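Local coordinates for uncharacterized protein (Staphylococcus aureus subsp. aureus Mu50, PDB 4QXZ) that is of unknown function but joins a beta-barrel core, resembling type VI secretion system proteins, to a pair of helices, at residues L131-Q134 with L135-G139. Numbering follows the deposited sequence.
Sequences LLEQ and LIDDG
L131 and L135, one turn apart on the inner face of helix 127-137, meet through their CD1 methyls, L131 CD1 lying 4.0 Å from L135 CD1. L135 carries its CG anti to its carbonyl carbon (chi1 -67°), which swings the branch back over the preceding turn and sets L135 CG 3.3 Å from L131 O. Both leucines are buried: L131 packs on F149, M152 and M153 of helix 142-155, and L135 on L145 of the same helix and L140 of the connecting loop. The outer face is open to solvent, although its methyls are no farther apart: L132 CD1 touches I136 CD1 at 3.7 Å, and the carboxylates of E133 and D137 stay apart, E133 OE2 to D137 OD2 being 4.8 Å, a spacing at which like charges would probably repel mildly. Helix 127-137 is the first member of the two-helix pair that accompanies the beta-barrel core, and its last turn closes in a Schellman motif, with G139 at positive phi. One of the motif's bonds runs from G139 N to I136 O (2.7 Å); the last i to i-4 bond before it, D138 N to Q134 O, is weak and bent (N-H...O 129°). Upstream, regular helical bonds join L135 N to L131 O, I136 N to L132 O and D137 N to E133 O. Along the flank between the two faces, the extended Q134 passes D138, its CG 4.0 Å from D138 OD2, with amide and carboxylate planes 30° apart. The polar ends of both turn to K160: Q134 OE1 accepts a hydrogen bond from K160 N, and D138 OD2 forms a salt bridge with K160 NZ.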
ATOM      1  N   LEU A 131      15.827 -26.183  14.618  1.00 36.33           N
ATOM      2  CA  LEU A 131      14.493 -26.751  14.655  1.00 36.96           C
ATOM      3  C   LEU A 131      14.527 -28.250  14.937  1.00 39.34           C
ATOM      4  O   LEU A 131      13.747 -28.750  15.746  1.00 40.33           O
ATOM      5  CB  LEU A 131      13.794 -26.506  13.329  1.00 36.44           C
ATOM      6  CG  LEU A 131      12.503 -27.280  13.115  1.00 35.72           C
ATOM      7  CD1 LEU A 131      11.456 -26.935  14.151  1.00 35.80           C
ATOM      8  CD2 LEU A 131      12.003 -26.962  11.726  1.00 35.24           C
ATOM      9  N   LEU A 132      15.423 -28.965  14.267  1.00 38.05           N
ATOM     10  CA  LEU A 132      15.600 -30.382  14.555  1.00 42.65           C
ATOM     11  C   LEU A 132      16.081 -30.610  15.995  1.00 40.21           C
ATOM     12  O   LEU A 132      15.624 -31.518  16.673  1.00 40.63           O
ATOM     13  CB  LEU A 132      16.587 -31.021  13.576  1.00 43.62           C
ATOM     14  CG  LEU A 132      16.791 -32.537  13.730  1.00 45.33           C
ATOM     15  CD1 LEU A 132      15.465 -33.272  13.636  1.00 43.12           C
ATOM     16  CD2 LEU A 132      17.803 -33.098  12.715  1.00 46.66           C
ATOM     17  N   GLU A 133      17.017 -29.799  16.447  1.00 39.45           N
ATOM     18  CA  GLU A 133      17.538 -29.945  17.796  1.00 42.69           C
ATOM     19  C   GLU A 133      16.440 -29.776  18.840  1.00 45.86           C
ATOM     20  O   GLU A 133      16.360 -30.550  19.790  1.00 49.96           O
ATOM     21  CB  GLU A 133      18.664 -28.944  18.060  1.00 42.91           C
ATOM     22  CG  GLU A 133      19.332 -29.145  19.401  1.00 44.17           C
ATOM     23  CD  GLU A 133      20.302 -28.046  19.716  1.00 44.98           C
ATOM     24  OE1 GLU A 133      21.506 -28.247  19.485  1.00 50.13           O
ATOM     25  OE2 GLU A 133      19.860 -26.979  20.190  1.00 50.29           O
ATOM     26  N   GLN A 134      15.581 -28.776  18.650  1.00 45.85           N
ATOM     27  CA  GLN A 134      14.427 -28.603  19.518  1.00 43.42           C
ATOM     28  C   GLN A 134      13.471 -29.814  19.540  1.00 44.32           C
ATOM     29  O   GLN A 134      13.080 -30.267  20.615  1.00 45.17           O
ATOM     30  CB  GLN A 134      13.649 -27.370  19.107  1.00 42.48           C
ATOM     31  CG  GLN A 134      12.511 -27.067  20.058  1.00 43.58           C
ATOM     32  CD  GLN A 134      11.759 -25.840  19.649  1.00 40.70           C
ATOM     33  OE1 GLN A 134      12.311 -24.762  19.611  1.00 41.02           O
ATOM     34  NE2 GLN A 134      10.501 -26.007  19.319  1.00 40.80           N
ATOM     35  N   LEU A 135      13.087 -30.311  18.366  1.00 43.80           N
ATOM     36  CA  LEU A 135      12.100 -31.404  18.258  1.00 44.48           C
ATOM     37  C   LEU A 135      12.610 -32.695  18.896  1.00 47.27           C
ATOM     38  O   LEU A 135      11.851 -33.424  19.538  1.00 48.60           O
ATOM     39  CB  LEU A 135      11.707 -31.646  16.791  1.00 41.45           C
ATOM     40  CG  LEU A 135      10.926 -30.485  16.146  1.00 41.60           C
ATOM     41  CD1 LEU A 135      10.639 -30.776  14.685  1.00 39.08           C
ATOM     42  CD2 LEU A 135       9.612 -30.189  16.893  1.00 41.07           C
ATOM     43  N   ILE A 136      13.901 -32.959  18.735  1.00 48.74           N
ATOM     44  CA  ILE A 136      14.509 -34.151  19.322  1.00 54.76           C
ATOM     45  C   ILE A 136      14.595 -34.022  20.847  1.00 56.17           C
ATOM     46  O   ILE A 136      14.264 -34.960  21.564  1.00 55.64           O
ATOM     47  CB  ILE A 136      15.880 -34.464  18.669  1.00 54.34           C
ATOM     48  CG1 ILE A 136      15.643 -35.072  17.271  1.00 54.23           C
ATOM     49  CG2 ILE A 136      16.685 -35.426  19.529  1.00 52.61           C
ATOM     50  CD1 ILE A 136      16.883 -35.248  16.418  1.00 55.07           C
ATOM     51  N   ASP A 137      14.988 -32.843  21.332  1.00 60.40           N
ATOM     52  CA  ASP A 137      15.002 -32.556  22.771  1.00 60.04           C
ATOM     53  C   ASP A 137      13.617 -32.633  23.395  1.00 58.51           C
ATOM     54  O   ASP A 137      13.510 -32.714  24.602  1.00 62.04           O
ATOM     55  CB  ASP A 137      15.553 -31.154  23.052  1.00 62.91           C
ATOM     56  CG  ASP A 137      17.040 -31.023  22.766  1.00 68.34           C
ATOM     57  OD1 ASP A 137      17.622 -31.911  22.089  1.00 70.57           O
ATOM     58  OD2 ASP A 137      17.619 -29.999  23.204  1.00 71.47           O
ATOM     59  N   ASP A 138      12.567 -32.527  22.584  1.00 60.64           N
ATOM     60  CA  ASP A 138      11.196 -32.703  23.054  1.00 59.79           C
ATOM     61  C   ASP A 138      10.797 -34.169  22.929  1.00 58.67           C
ATOM     62  O   ASP A 138       9.661 -34.514  23.218  1.00 61.46           O
ATOM     63  CB  ASP A 138      10.202 -31.835  22.252  1.00 61.22           C
ATOM     64  CG  ASP A 138      10.452 -30.325  22.400  1.00 70.35           C
ATOM     65  OD1 ASP A 138      11.320 -29.914  23.220  1.00 68.69           O
ATOM     66  OD2 ASP A 138       9.776 -29.545  21.675  1.00 72.34           O
ATOM     67  N   GLY A 139      11.708 -35.024  22.463  1.00 59.54           N
ATOM     68  CA  GLY A 139      11.473 -36.478  22.396  1.00 58.50           C
ATOM     69  C   GLY A 139      10.709 -37.037  21.196  1.00 56.16           C
ATOM     70  O   GLY A 139      10.193 -38.155  21.257  1.00 52.64           O
TER